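Local coordinates for protein 3-hydroxy-3-methylglutaryl-CoA lyase (Acinetobacter baumannii, PDB 6NDS) that belongs to the HMGL-like family of TIM-barrel enzymes and binds a zinc ion and coenzyme A, at residues 27-33 with 65-70; 53-59 with 84-90; 241-245 with 284-288. All blocks are in the same frame, centred on the assembly; numbering follows the deposited sequence. Where two conformers were deposited one is given.

Interaction 1. Residues 27-33 with 65-70; sequences LQIEPTW and IPNLRD. With COA (coenzyme A), chain B.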
loop_
_atom_site.group_PDB
_atom_site.type_symbol
_atom_site.label_atom_id
_atom_site.label_comp_id
_atom_site.label_asym_id
_atom_site.label_seq_id
_atom_site.Cartn_x
_atom_site.Cartn_y
_atom_site.Cartn_z
ATOM N N LEU A 27 -7.888 14.766 11.576
ATOM C CA LEU A 27 -8.647 15.996 11.427
ATOM C C LEU A 27 -7.783 17.247 11.395
ATOM O O LEU A 27 -8.243 18.283 10.902
ATOM C CB LEU A 27 -9.666 16.117 12.561
ATOM C CG LEU A 27 -10.715 15.001 12.586
ATOM C CD1 LEU A 27 -11.759 15.347 13.618
ATOM C CD2 LEU A 27 -11.357 14.821 11.222
ATOM N N GLN A 28 -6.539 17.182 11.875
ATOM C CA GLN A 28 -5.770 18.423 11.981
ATOM C C GLN A 28 -5.503 19.051 10.617
ATOM O O GLN A 28 -5.397 20.279 10.515
ATOM C CB GLN A 28 -4.460 18.169 12.724
ATOM C CG GLN A 28 -3.517 17.274 11.989
ATOM C CD GLN A 28 -2.277 16.923 12.791
ATOM O OE1 GLN A 28 -2.223 17.116 14.013
ATOM N NE2 GLN A 28 -1.271 16.394 12.103
ATOM N N ILE A 29 -5.427 18.238 9.562
ATOM C CA ILE A 29 -5.098 18.698 8.216
ATOM C C ILE A 29 -6.300 18.699 7.274
ATOM O O ILE A 29 -6.175 19.179 6.134
ATOM C CB ILE A 29 -3.953 17.851 7.618
ATOM C CG1 ILE A 29 -3.291 18.561 6.443
ATOM C CG2 ILE A 29 -4.472 16.469 7.228
ATOM C CD1 ILE A 29 -2.048 17.860 5.921
ATOM N N GLU A 30 -7.450 18.181 7.706
ATOM C CA GLU A 30 -8.648 18.211 6.877
ATOM C C GLU A 30 -8.985 19.644 6.492
ATOM O O GLU A 30 -8.933 20.541 7.340
ATOM C CB GLU A 30 -9.841 17.608 7.619
ATOM C CG GLU A 30 -10.039 16.139 7.406
ATOM C CD GLU A 30 -10.238 15.792 5.949
ATOM O OE1 GLU A 30 -9.474 14.948 5.441
ATOM O OE2 GLU A 30 -11.139 16.375 5.310
ATOM N N PRO A 31 -9.356 19.894 5.235
ATOM C CA PRO A 31 -9.653 21.274 4.824
ATOM C C PRO A 31 -10.826 21.886 5.567
ATOM O O PRO A 31 -10.812 23.087 5.864
ATOM C CB PRO A 31 -9.956 21.133 3.323
ATOM C CG PRO A 31 -9.342 19.845 2.923
ATOM C CD PRO A 31 -9.420 18.948 4.109
ATOM N N THR A 32 -11.848 21.100 5.860
ATOM C CA THR A 32 -13.070 21.632 6.438
ATOM C C THR A 32 -13.148 21.331 7.925
ATOM O O THR A 32 -12.699 20.286 8.402
ATOM C CB THR A 32 -14.311 21.064 5.749
ATOM O OG1 THR A 32 -14.267 19.629 5.791
ATOM C CG2 THR A 32 -14.385 21.552 4.307
ATOM N N TRP A 33 -13.736 22.276 8.641
ATOM C CA TRP A 33 -13.984 22.134 10.063
ATOM C C TRP A 33 -14.987 21.016 10.317
ATOM O O TRP A 33 -16.015 20.922 9.635
ATOM C CB TRP A 33 -14.514 23.470 10.579
ATOM C CG TRP A 33 -15.032 23.483 11.968
ATOM C CD1 TRP A 33 -16.345 23.529 12.359
ATOM C CD2 TRP A 33 -14.254 23.483 13.158
ATOM N NE1 TRP A 33 -16.425 23.551 13.729
ATOM C CE2 TRP A 33 -15.153 23.519 14.245
ATOM C CE3 TRP A 33 -12.878 23.448 13.416
ATOM C CZ2 TRP A 33 -14.723 23.522 15.567
ATOM C CZ3 TRP A 33 -12.452 23.460 14.736
ATOM C CH2 TRP A 33 -13.373 23.497 15.794
ATOM N N ILE A 65 -3.012 25.105 14.659
ATOM C CA ILE A 65 -3.895 24.022 14.225
ATOM C C ILE A 65 -5.327 24.413 14.567
ATOM O O ILE A 65 -5.882 23.920 15.556
ATOM C CB ILE A 65 -3.505 22.684 14.877
ATOM C CG1 ILE A 65 -2.017 22.381 14.657
ATOM C CG2 ILE A 65 -4.366 21.517 14.346
ATOM C CD1 ILE A 65 -1.675 21.901 13.247
ATOM N N PRO A 66 -5.953 25.290 13.784
ATOM C CA PRO A 66 -7.317 25.729 14.129
ATOM C C PRO A 66 -8.333 24.606 14.137
ATOM O O PRO A 66 -9.318 24.692 14.875
ATOM C CB PRO A 66 -7.639 26.778 13.055
ATOM C CG PRO A 66 -6.614 26.616 11.997
ATOM C CD PRO A 66 -5.392 26.044 12.654
ATOM N N ASN A 67 -8.115 23.537 13.362
ATOM C CA ASN A 67 -9.088 22.448 13.310
ATOM C C ASN A 67 -9.240 21.701 14.629
ATOM O O ASN A 67 -10.252 21.019 14.822
ATOM C CB ASN A 67 -8.700 21.436 12.236
ATOM C CG ASN A 67 -9.184 21.813 10.870
ATOM O OD1 ASN A 67 -10.087 22.646 10.714
ATOM N ND2 ASN A 67 -8.602 21.177 9.855
ATOM N N LEU A 68 -8.256 21.780 15.530
ATOM C CA LEU A 68 -8.297 21.054 16.790
ATOM C C LEU A 68 -8.445 21.985 17.994
ATOM O O LEU A 68 -8.192 21.569 19.130
ATOM C CB LEU A 68 -7.044 20.187 16.927
ATOM C CG LEU A 68 -6.891 19.086 15.865
ATOM C CD1 LEU A 68 -5.622 18.282 16.168
ATOM C CD2 LEU A 68 -8.114 18.188 15.857
ATOM N N ARG A 69 -8.877 23.234 17.773
ATOM C CA ARG A 69 -8.918 24.214 18.859
ATOM C C ARG A 69 -10.020 23.946 19.871
ATOM O O ARG A 69 -10.064 24.635 20.900
ATOM C CB ARG A 69 -9.084 25.634 18.305
ATOM C CG ARG A 69 -10.460 25.912 17.710
ATOM C CD ARG A 69 -10.461 27.247 16.956
ATOM N NE ARG A 69 -10.066 28.370 17.808
ATOM C CZ ARG A 69 -9.772 29.591 17.364
ATOM N NH1 ARG A 69 -9.806 29.863 16.062
ATOM N NH2 ARG A 69 -9.436 30.544 18.224
ATOM N N ASP A 70 -10.906 22.984 19.610
ATOM C CA ASP A 70 -11.962 22.617 20.546
ATOM C C ASP A 70 -11.591 21.403 21.389
ATOM O O ASP A 70 -12.482 20.707 21.885
ATOM C CB ASP A 70 -13.268 22.354 19.790
ATOM C CG ASP A 70 -13.121 21.291 18.712
ATOM O OD1 ASP A 70 -11.985 20.835 18.443
ATOM O OD2 ASP A 70 -14.150 20.896 18.121
HETATM N N1A COA B . -2.087 25.600 23.522
HETATM C C2A COA B . -2.707 26.775 23.342
HETATM N N3A COA B . -2.201 28.007 23.355
HETATM C C4A COA B . -0.878 27.971 23.578
HETATM C C5A COA B . -0.099 26.851 23.772
HETATM C C6A COA B . -0.747 25.602 23.739
HETATM N N6A COA B . -0.121 24.443 23.921
HETATM N N7A COA B . 1.226 27.214 23.976
HETATM C C8A COA B . 1.225 28.526 23.901
HETATM N N9A COA B . -0.025 29.042 23.660
HETATM C C1B COA B . -0.407 30.452 23.544
HETATM C C2B COA B . -0.041 31.305 24.757
HETATM O O2B COA B . -0.925 31.190 25.851
HETATM C C3B COA B . -0.018 32.685 24.107
HETATM O O3B COA B . -1.339 33.110 23.787
HETATM P P3B COA B . -1.381 34.713 23.569
HETATM O O7A COA B . -0.967 35.002 22.137
HETATM O O8A COA B . -0.401 35.293 24.572
HETATM O O9A COA B . -2.807 35.143 23.854
HETATM C C4B COA B . 0.788 32.338 22.866
HETATM O O4B COA B . 0.265 31.045 22.454
HETATM C C5B COA B . 2.250 32.174 23.186
HETATM O O5B COA B . 2.972 31.885 21.981
HETATM P P1A COA B . 4.410 31.209 22.149
HETATM O O1A COA B . 4.530 30.585 23.499
HETATM O O2A COA B . 5.469 32.144 21.664
HETATM O O3A COA B . 4.223 30.023 21.091
HETATM P P2A COA B . 4.167 30.015 19.495
HETATM O O4A COA B . 5.552 30.211 18.973
HETATM O O5A COA B . 3.078 30.915 19.011
HETATM O O6A COA B . 3.687 28.503 19.254
HETATM C CBP COA B . 3.537 26.197 19.856
HETATM C CCP COA B . 4.456 27.413 19.822
HETATM C CDP COA B . 4.325 24.949 20.269
HETATM C CEP COA B . 2.420 26.444 20.877
HETATM C CAP COA B . 2.949 26.023 18.454
HETATM O OAP COA B . 4.008 26.019 17.507
HETATM C C9P COA B . 2.140 24.747 18.290
HETATM O O9P COA B . 1.043 24.630 18.827
HETATM N N8P COA B . 2.678 23.801 17.537
HETATM C C7P COA B . 2.090 22.477 17.382
HETATM C C6P COA B . 1.565 22.269 15.985
HETATM C C5P COA B . 1.097 20.846 15.765
HETATM O O5P COA B . 0.330 20.306 16.561
HETATM N N4P COA B . 1.552 20.230 14.668
HETATM C C3P COA B . 1.078 18.934 14.203
HETATM C C2P COA B . 1.287 17.843 15.225
HETATM S S1P COA B . 3.006 17.762 15.788
HETATM O O HOH W 1 -5.970 22.985 11.350
#

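Interaction 2. Residues 53-59 with 84-90; sequences RIEAGSF and IIYVGLI. With COA (coenzyme A), chain B.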
loop_
_atom_site.group_PDB
_atom_site.type_symbol
_atom_site.label_atom_id
_atom_site.label_comp_id
_atom_site.label_asym_id
_atom_site.label_seq_id
_atom_site.Cartn_x
_atom_site.Cartn_y
_atom_site.Cartn_z
ATOM N N ARG A 53 -6.361 2.439 22.763
ATOM C CA ARG A 53 -5.954 3.836 22.824
ATOM C C ARG A 53 -6.587 4.576 21.666
ATOM O O ARG A 53 -6.596 4.074 20.541
ATOM C CB ARG A 53 -4.427 3.994 22.751
ATOM C CG ARG A 53 -3.730 3.906 24.083
ATOM C CD ARG A 53 -2.203 4.052 23.942
ATOM N NE ARG A 53 -1.551 4.272 25.230
ATOM C CZ ARG A 53 -1.260 3.307 26.100
ATOM N NH1 ARG A 53 -1.566 2.038 25.828
ATOM N NH2 ARG A 53 -0.656 3.599 27.246
ATOM N N ILE A 54 -7.127 5.762 21.946
ATOM C CA ILE A 54 -7.639 6.666 20.920
ATOM C C ILE A 54 -7.033 8.029 21.204
ATOM O O ILE A 54 -7.142 8.528 22.327
ATOM C CB ILE A 54 -9.182 6.756 20.932
ATOM C CG1 ILE A 54 -9.815 5.391 20.602
ATOM C CG2 ILE A 54 -9.676 7.825 19.926
ATOM C CD1 ILE A 54 -11.345 5.327 20.795
ATOM N N GLU A 55 -6.380 8.617 20.209
ATOM C CA GLU A 55 -5.853 9.972 20.363
ATOM C C GLU A 55 -6.993 10.911 19.983
ATOM O O GLU A 55 -7.296 11.096 18.798
ATOM C CB GLU A 55 -4.599 10.175 19.516
ATOM C CG GLU A 55 -3.777 11.386 19.962
ATOM C CD GLU A 55 -2.357 11.364 19.407
ATOM O OE1 GLU A 55 -2.200 11.547 18.181
ATOM O OE2 GLU A 55 -1.405 11.143 20.190
ATOM N N ALA A 56 -7.637 11.489 21.002
ATOM C CA ALA A 56 -8.885 12.229 20.835
ATOM C C ALA A 56 -8.683 13.683 20.428
ATOM O O ALA A 56 -9.657 14.330 20.029
ATOM C CB ALA A 56 -9.707 12.185 22.128
ATOM N N GLY A 57 -7.473 14.219 20.525
ATOM C CA GLY A 57 -7.251 15.592 20.113
ATOM C C GLY A 57 -5.877 16.070 20.534
ATOM O O GLY A 57 -5.026 15.289 20.978
ATOM N N SER A 58 -5.680 17.379 20.379
ATOM C CA SER A 58 -4.420 18.040 20.684
ATOM C C SER A 58 -4.683 19.253 21.552
ATOM O O SER A 58 -5.763 19.850 21.503
ATOM C CB SER A 58 -3.694 18.531 19.419
ATOM O OG SER A 58 -3.327 17.459 18.595
ATOM N N PHE A 59 -3.667 19.649 22.308
ATOM C CA PHE A 59 -3.715 20.878 23.093
ATOM C C PHE A 59 -2.587 21.778 22.611
ATOM O O PHE A 59 -1.564 21.938 23.275
ATOM C CB PHE A 59 -3.658 20.551 24.589
ATOM C CG PHE A 59 -4.860 19.765 25.036
ATOM C CD1 PHE A 59 -6.012 20.423 25.440
ATOM C CD2 PHE A 59 -4.865 18.382 24.974
ATOM C CE1 PHE A 59 -7.139 19.710 25.809
ATOM C CE2 PHE A 59 -5.997 17.658 25.332
ATOM C CZ PHE A 59 -7.134 18.334 25.761
ATOM N N ILE A 84 -10.379 2.114 27.804
ATOM C CA ILE A 84 -9.717 2.846 26.732
ATOM C C ILE A 84 -8.929 3.998 27.340
ATOM O O ILE A 84 -9.421 4.706 28.224
ATOM C CB ILE A 84 -10.724 3.381 25.692
ATOM C CG1 ILE A 84 -11.497 2.233 25.047
ATOM C CG2 ILE A 84 -10.010 4.198 24.628
ATOM C CD1 ILE A 84 -12.537 2.704 24.031
ATOM N N ILE A 85 -7.706 4.181 26.866
ATOM C CA ILE A 85 -6.879 5.330 27.219
ATOM C C ILE A 85 -7.069 6.397 26.150
ATOM O O ILE A 85 -6.726 6.187 24.980
ATOM C CB ILE A 85 -5.403 4.919 27.355
ATOM C CG1 ILE A 85 -5.242 3.924 28.504
ATOM C CG2 ILE A 85 -4.501 6.139 27.538
ATOM C CD1 ILE A 85 -3.953 3.135 28.424
ATOM N N TYR A 86 -7.630 7.544 26.545
ATOM C CA TYR A 86 -7.831 8.674 25.650
ATOM C C TYR A 86 -6.620 9.595 25.747
ATOM O O TYR A 86 -6.346 10.163 26.814
ATOM C CB TYR A 86 -9.132 9.402 26.000
ATOM C CG TYR A 86 -10.341 8.496 25.798
ATOM C CD1 TYR A 86 -10.946 8.379 24.551
ATOM C CD2 TYR A 86 -10.849 7.740 26.853
ATOM C CE1 TYR A 86 -12.031 7.544 24.349
ATOM C CE2 TYR A 86 -11.935 6.893 26.668
ATOM C CZ TYR A 86 -12.522 6.807 25.415
ATOM O OH TYR A 86 -13.585 5.972 25.219
ATOM N N VAL A 87 -5.902 9.732 24.633
ATOM C CA VAL A 87 -4.597 10.383 24.570
ATOM C C VAL A 87 -4.772 11.781 23.998
ATOM O O VAL A 87 -5.520 11.973 23.038
ATOM C CB VAL A 87 -3.630 9.570 23.685
ATOM C CG1 VAL A 87 -2.256 10.242 23.626
ATOM C CG2 VAL A 87 -3.534 8.100 24.159
ATOM N N GLY A 88 -4.064 12.756 24.571
ATOM C CA GLY A 88 -3.982 14.078 23.970
ATOM C C GLY A 88 -2.555 14.429 23.568
ATOM O O GLY A 88 -1.617 14.185 24.336
ATOM N N LEU A 89 -2.379 14.999 22.373
ATOM C CA LEU A 89 -1.063 15.427 21.898
ATOM C C LEU A 89 -0.694 16.773 22.510
ATOM O O LEU A 89 -1.498 17.714 22.496
ATOM C CB LEU A 89 -1.049 15.527 20.368
ATOM C CG LEU A 89 0.282 15.971 19.733
ATOM C CD1 LEU A 89 0.459 15.308 18.386
ATOM C CD2 LEU A 89 0.361 17.486 19.555
ATOM N N ILE A 90 0.552 16.873 22.974
ATOM C CA ILE A 90 1.038 17.985 23.789
ATOM C C ILE A 90 2.357 18.502 23.225
ATOM O O ILE A 90 3.263 17.697 22.960
ATOM C CB ILE A 90 1.216 17.540 25.249
ATOM C CG1 ILE A 90 -0.100 16.987 25.802
ATOM C CG2 ILE A 90 1.727 18.687 26.096
ATOM C CD1 ILE A 90 -1.245 17.961 25.696
HETATM N N1A COA B . -2.087 25.600 23.522
HETATM C C2A COA B . -2.707 26.775 23.342
HETATM N N3A COA B . -2.201 28.007 23.355
HETATM C C4A COA B . -0.878 27.971 23.578
HETATM C C5A COA B . -0.099 26.851 23.772
HETATM C C6A COA B . -0.747 25.602 23.739
HETATM N N6A COA B . -0.121 24.443 23.921
HETATM N N7A COA B . 1.226 27.214 23.976
HETATM C C8A COA B . 1.225 28.526 23.901
HETATM N N9A COA B . -0.025 29.042 23.660
HETATM C C1B COA B . -0.407 30.452 23.544
HETATM C C2B COA B . -0.041 31.305 24.757
HETATM O O2B COA B . -0.925 31.190 25.851
HETATM C C3B COA B . -0.018 32.685 24.107
HETATM O O3B COA B . -1.339 33.110 23.787
HETATM P P3B COA B . -1.381 34.713 23.569
HETATM O O7A COA B . -0.967 35.002 22.137
HETATM O O8A COA B . -0.401 35.293 24.572
HETATM O O9A COA B . -2.807 35.143 23.854
HETATM C C4B COA B . 0.788 32.338 22.866
HETATM O O4B COA B . 0.265 31.045 22.454
HETATM C C5B COA B . 2.250 32.174 23.186
HETATM O O5B COA B . 2.972 31.885 21.981
HETATM P P1A COA B . 4.410 31.209 22.149
HETATM O O1A COA B . 4.530 30.585 23.499
HETATM O O2A COA B . 5.469 32.144 21.664
HETATM O O3A COA B . 4.223 30.023 21.091
HETATM P P2A COA B . 4.167 30.015 19.495
HETATM O O4A COA B . 5.552 30.211 18.973
HETATM O O5A COA B . 3.078 30.915 19.011
HETATM O O6A COA B . 3.687 28.503 19.254
HETATM C CBP COA B . 3.537 26.197 19.856
HETATM C CCP COA B . 4.456 27.413 19.822
HETATM C CDP COA B . 4.325 24.949 20.269
HETATM C CEP COA B . 2.420 26.444 20.877
HETATM C CAP COA B . 2.949 26.023 18.454
HETATM O OAP COA B . 4.008 26.019 17.507
HETATM C C9P COA B . 2.140 24.747 18.290
HETATM O O9P COA B . 1.043 24.630 18.827
HETATM N N8P COA B . 2.678 23.801 17.537
HETATM C C7P COA B . 2.090 22.477 17.382
HETATM C C6P COA B . 1.565 22.269 15.985
HETATM C C5P COA B . 1.097 20.846 15.765
HETATM O O5P COA B . 0.330 20.306 16.561
HETATM N N4P COA B . 1.552 20.230 14.668
HETATM C C3P COA B . 1.078 18.934 14.203
HETATM C C2P COA B . 1.287 17.843 15.225
HETATM S S1P COA B . 3.006 17.762 15.788
#

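Interaction 3. Residues 241-245 with 284-288; sequences ALGGL and LSRTL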
loop_
_atom_site.group_PDB
_atom_site.type_symbol
_atom_site.label_atom_id
_atom_site.label_comp_id
_atom_site.label_asym_id
_atom_site.label_seq_id
_atom_site.Cartn_x
_atom_site.Cartn_y
_atom_site.Cartn_z
ATOM N N ALA A 241 -5.197 5.657 11.189
ATOM C CA ALA A 241 -6.341 6.568 11.134
ATOM C C ALA A 241 -7.453 5.948 10.299
ATOM O O ALA A 241 -7.201 5.425 9.204
ATOM C CB ALA A 241 -5.955 7.922 10.541
ATOM N N LEU A 242 -8.688 6.045 10.811
ATOM C CA LEU A 242 -9.868 5.622 10.067
ATOM C C LEU A 242 -9.867 6.216 8.663
ATOM O O LEU A 242 -9.656 7.421 8.479
ATOM C CB LEU A 242 -11.129 6.067 10.812
ATOM C CG LEU A 242 -12.463 5.613 10.209
ATOM C CD1 LEU A 242 -12.666 4.127 10.482
ATOM C CD2 LEU A 242 -13.581 6.448 10.824
ATOM N N GLY A 243 -10.110 5.364 7.668
ATOM C CA GLY A 243 -10.193 5.823 6.293
ATOM C C GLY A 243 -8.889 6.290 5.683
ATOM O O GLY A 243 -8.898 6.768 4.542
ATOM N N GLY A 244 -7.771 6.201 6.403
ATOM C CA GLY A 244 -6.545 6.749 5.853
ATOM C C GLY A 244 -6.459 8.256 5.882
ATOM O O GLY A 244 -5.711 8.855 5.092
ATOM N N LEU A 245 -7.225 8.902 6.756
ATOM C CA LEU A 245 -7.091 10.333 6.957
ATOM C C LEU A 245 -5.688 10.655 7.476
ATOM O O LEU A 245 -4.940 9.765 7.892
ATOM C CB LEU A 245 -8.140 10.825 7.955
ATOM C CG LEU A 245 -9.599 10.632 7.528
ATOM C CD1 LEU A 245 -10.564 11.035 8.659
ATOM C CD2 LEU A 245 -9.869 11.444 6.277
ATOM N N LEU A 284 -18.212 2.155 9.612
ATOM C CA LEU A 284 -17.973 3.501 10.123
ATOM C C LEU A 284 -17.152 4.326 9.132
ATOM O O LEU A 284 -17.460 5.496 8.879
ATOM C CB LEU A 284 -17.264 3.436 11.484
ATOM C CG LEU A 284 -16.956 4.820 12.079
ATOM C CD1 LEU A 284 -18.207 5.625 12.398
ATOM C CD2 LEU A 284 -16.070 4.678 13.327
ATOM N N SER A 285 -16.106 3.732 8.561
ATOM C CA SER A 285 -15.288 4.459 7.592
ATOM C C SER A 285 -16.118 4.920 6.403
ATOM O O SER A 285 -15.901 6.014 5.868
ATOM C CB SER A 285 -14.136 3.581 7.121
ATOM O OG SER A 285 -13.345 4.298 6.189
ATOM N N ARG A 286 -17.092 4.113 5.985
ATOM C CA ARG A 286 -17.907 4.495 4.841
ATOM C C ARG A 286 -18.828 5.682 5.126
ATOM O O ARG A 286 -19.407 6.225 4.181
ATOM C CB ARG A 286 -18.708 3.280 4.351
ATOM C CG ARG A 286 -17.800 2.240 3.666
ATOM C CD ARG A 286 -18.505 0.911 3.379
ATOM N NE ARG A 286 -17.756 0.121 2.403
ATOM C CZ ARG A 286 -18.001 -1.155 2.118
ATOM N NH1 ARG A 286 -18.975 -1.802 2.743
ATOM N NH2 ARG A 286 -17.266 -1.785 1.205
ATOM N N THR A 287 -18.958 6.115 6.391
ATOM C CA THR A 287 -19.689 7.340 6.691
ATOM C C THR A 287 -18.831 8.587 6.541
ATOM O O THR A 287 -19.372 9.693 6.617
ATOM C CB THR A 287 -20.274 7.306 8.118
ATOM O OG1 THR A 287 -19.233 7.485 9.089
ATOM C CG2 THR A 287 -21.001 5.986 8.366
ATOM N N LEU A 288 -17.513 8.440 6.323
ATOM C CA LEU A 288 -16.654 9.623 6.270
ATOM C C LEU A 288 -16.919 10.539 5.072
ATOM O O LEU A 288 -16.899 11.767 5.242
ATOM C CB LEU A 288 -15.180 9.211 6.294
ATOM C CG LEU A 288 -14.648 8.686 7.624
ATOM C CD1 LEU A 288 -13.212 8.191 7.441
ATOM C CD2 LEU A 288 -14.714 9.779 8.702
#

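Interaction 1. Residues 27-33 with 65-70
The coenzyme A pocket of this TIM-barrel protein is walled in part by Gln-28 and Ile-65, which also touch each other. CG2 of Ile-65 packs on CB of Gln-28 at 3.7 Å. The other branch of Ile-65 turns to the ligand, with CG1 3.6 Å from C5P of coenzyme A. CG of Gln-28 sits between its backbone N and carbonyl carbon (chi1 66°), and the chain then runs out extended toward the ligand. Its amide is held by Arg-24 at OE1 and by Gly-247 O at NE2. Leu-68 lies beside this pair, its CD1 3.6 Å from CB of Gln-28.

Next to Leu-68 in sequence, Asn-67 reaches into the turn that follows helix 22-28. Its ND2 donates to Glu-30 O at 2.6 Å, and this acceptor lies close to the plane of the amide. Weak bonds from ND2 also go to Leu-27 O and, longer, to Gln-28 O; none of the three is straight. One water also bridges Gln-28 O and Asn-67 N.

At the outer end the Trp-33 ring lies along the loop backbone. Pro-66 O meets its edge, 3.4 Å from CZ3. The carboxylate of Asp-70 comes at the ring obliquely, Asp-70 OD2 3.6 Å from Trp-33 CH2, with the planes 43° apart. Asp-70 OD2 also accepts a hydrogen bond from Thr-36 and forms a salt bridge with Lys-39, which makes a cation-pi contact with Trp-33.

The two N-H groups of one amide are thus shared among three carbonyls, mainly Glu-30 O, and link the backbone of 27-30 to the loop that carries Ile-65.

Interaction 2. Residues 53-59 with 84-90
Arg-53 lies alongside Ile-85, both side chains pointing the same way, and CD1 of Ile-85 lies over one face of the guanidinium group. This methyl stands 3.4 Å above the guanidinium plane, offset toward its rim. The Arg-53 chain is extended from CG to NE, which lays the charged end beside CD1 of Ile-85. There NH2 forms a salt bridge with Glu-106 on the next strand.

Val-87 and Glu-55 follow on the same face. They cross at a slant, with CG1 of Val-87 3.7 Å from OE2 of Glu-55. With CG anti to the backbone N (chi1 -162°) and the chain extended, the Glu-55 carboxylate passes Val-87 and forms a salt bridge with Arg-24 and a hydrogen bond with Asn-108. Further along, OG of Ser-58 rests 3.5 Å from CB of Leu-89.

On the other face CD1 of Ile-54 meets CE1 of Tyr-86 obliquely at 4.2 Å. The tyrosine hydroxyl is bonded to Ser-47 and His-81 N.

At the strand ends, CD1 of Ile-90 packs 3.7 Å from CB of Phe-59, while the edge of the phenylalanine ring faces CA of Gly-88.

Five backbone hydrogen bonds join the strands. Val-87 N to Ile-54 O is nearly straight at the hydrogen (172°). Ala-56 N to Val-87 O is more bent (141°), where 53-59 carries one extra residue relative to its neighbour, at Ala-56. The last, Phe-59 N to Leu-89 O, is 2.9 Å long. Beyond it Phe-59 O accepts a hydrogen bond from N6A of coenzyme A at 3.0 Å.

Strand 53-58, helix 71-77 and strand 85-90 form a beta-alpha-beta unit, the repeating element of the TIM barrel, with the ligand bound at the C-terminal ends of the strands.

Interaction 3. Residues 241-245 with 284-288
Apolar contacts dominate between Leu-242 and the residues 284-288. Leu-242 sends its two methyls to different partners. CD1 of Leu-242 rests on CB of Ser-285 at 3.7 Å. CD2 of Leu-242 meets CD2 of Leu-284 at 3.9 Å and CD1 of Leu-288 at 3.8 Å. CG of Leu-242 is anti to the backbone N (chi1 -176°), which points the isobutyl group toward 284-288. The Leu-284 side chain crosses it at about a right angle, and that of Leu-288 crosses it at a slant. Leu-245 and Leu-288 approach tip to tip, CD1 to CD1 at 4.1 Å. The same Leu-288 methyl lies 3.8 Å from Leu-242 O, so it touches a backbone oxygen as well as two leucine side chains.

In this TIM-barrel fold, segment 241-245 leaves the C-terminal end of strand 237-240, and segment 284-288 comes at the end of helix 278-285. The contact therefore packs a loop at the C-terminal end of the barrel strands against the end of helix 278-285 and the turn that leads into helix 288-292. Leu-42 of helix 36-46 also touches Leu-242, and Leu-46 touches Leu-284.

Side chains of 284-288 come against the backbone at Gly-243, which has a positive phi (69°). CA of Gly-243 comes 3.5 Å from OG of Ser-285 and 4.0 Å from CD1 of Leu-288.

Polar links between the segments run through a third residue. Ser-285 OG is hydrogen-bonded to Glu-261 OE2, and Gly-243 N to Glu-261 OE1. One carboxylate thus joins the serine and the glycine backbone. Within 284-288, Leu-284 O accepts from both N and OG1 of Thr-287, the hydroxyl bond being 2.7 Å long. A type I beta turn from Ser-285 to Leu-288 then brings the Leu-288 side chain back toward 241-245.

In the fold
From the N terminus, the chain passes through 27-33 at the end of helix 22-28, then helix 36-46 and strand 53-58. Residues 65-70 return to 27-33 and close interaction 1. Interaction 2 has already opened at 53-59, and it closes at 84-90 after helix 71-77, so the two cross. They touch where Leu-68 meets Ser-58, and both reach coenzyme A. Interaction 3 follows in series, from the loop after strand 237-240 to the end of helix 278-285. It touches interaction 1 through Glu-30 and Leu-245 but not interaction 2. Together they tie two neighbouring barrel strands, the ligand-side loops and a late helix.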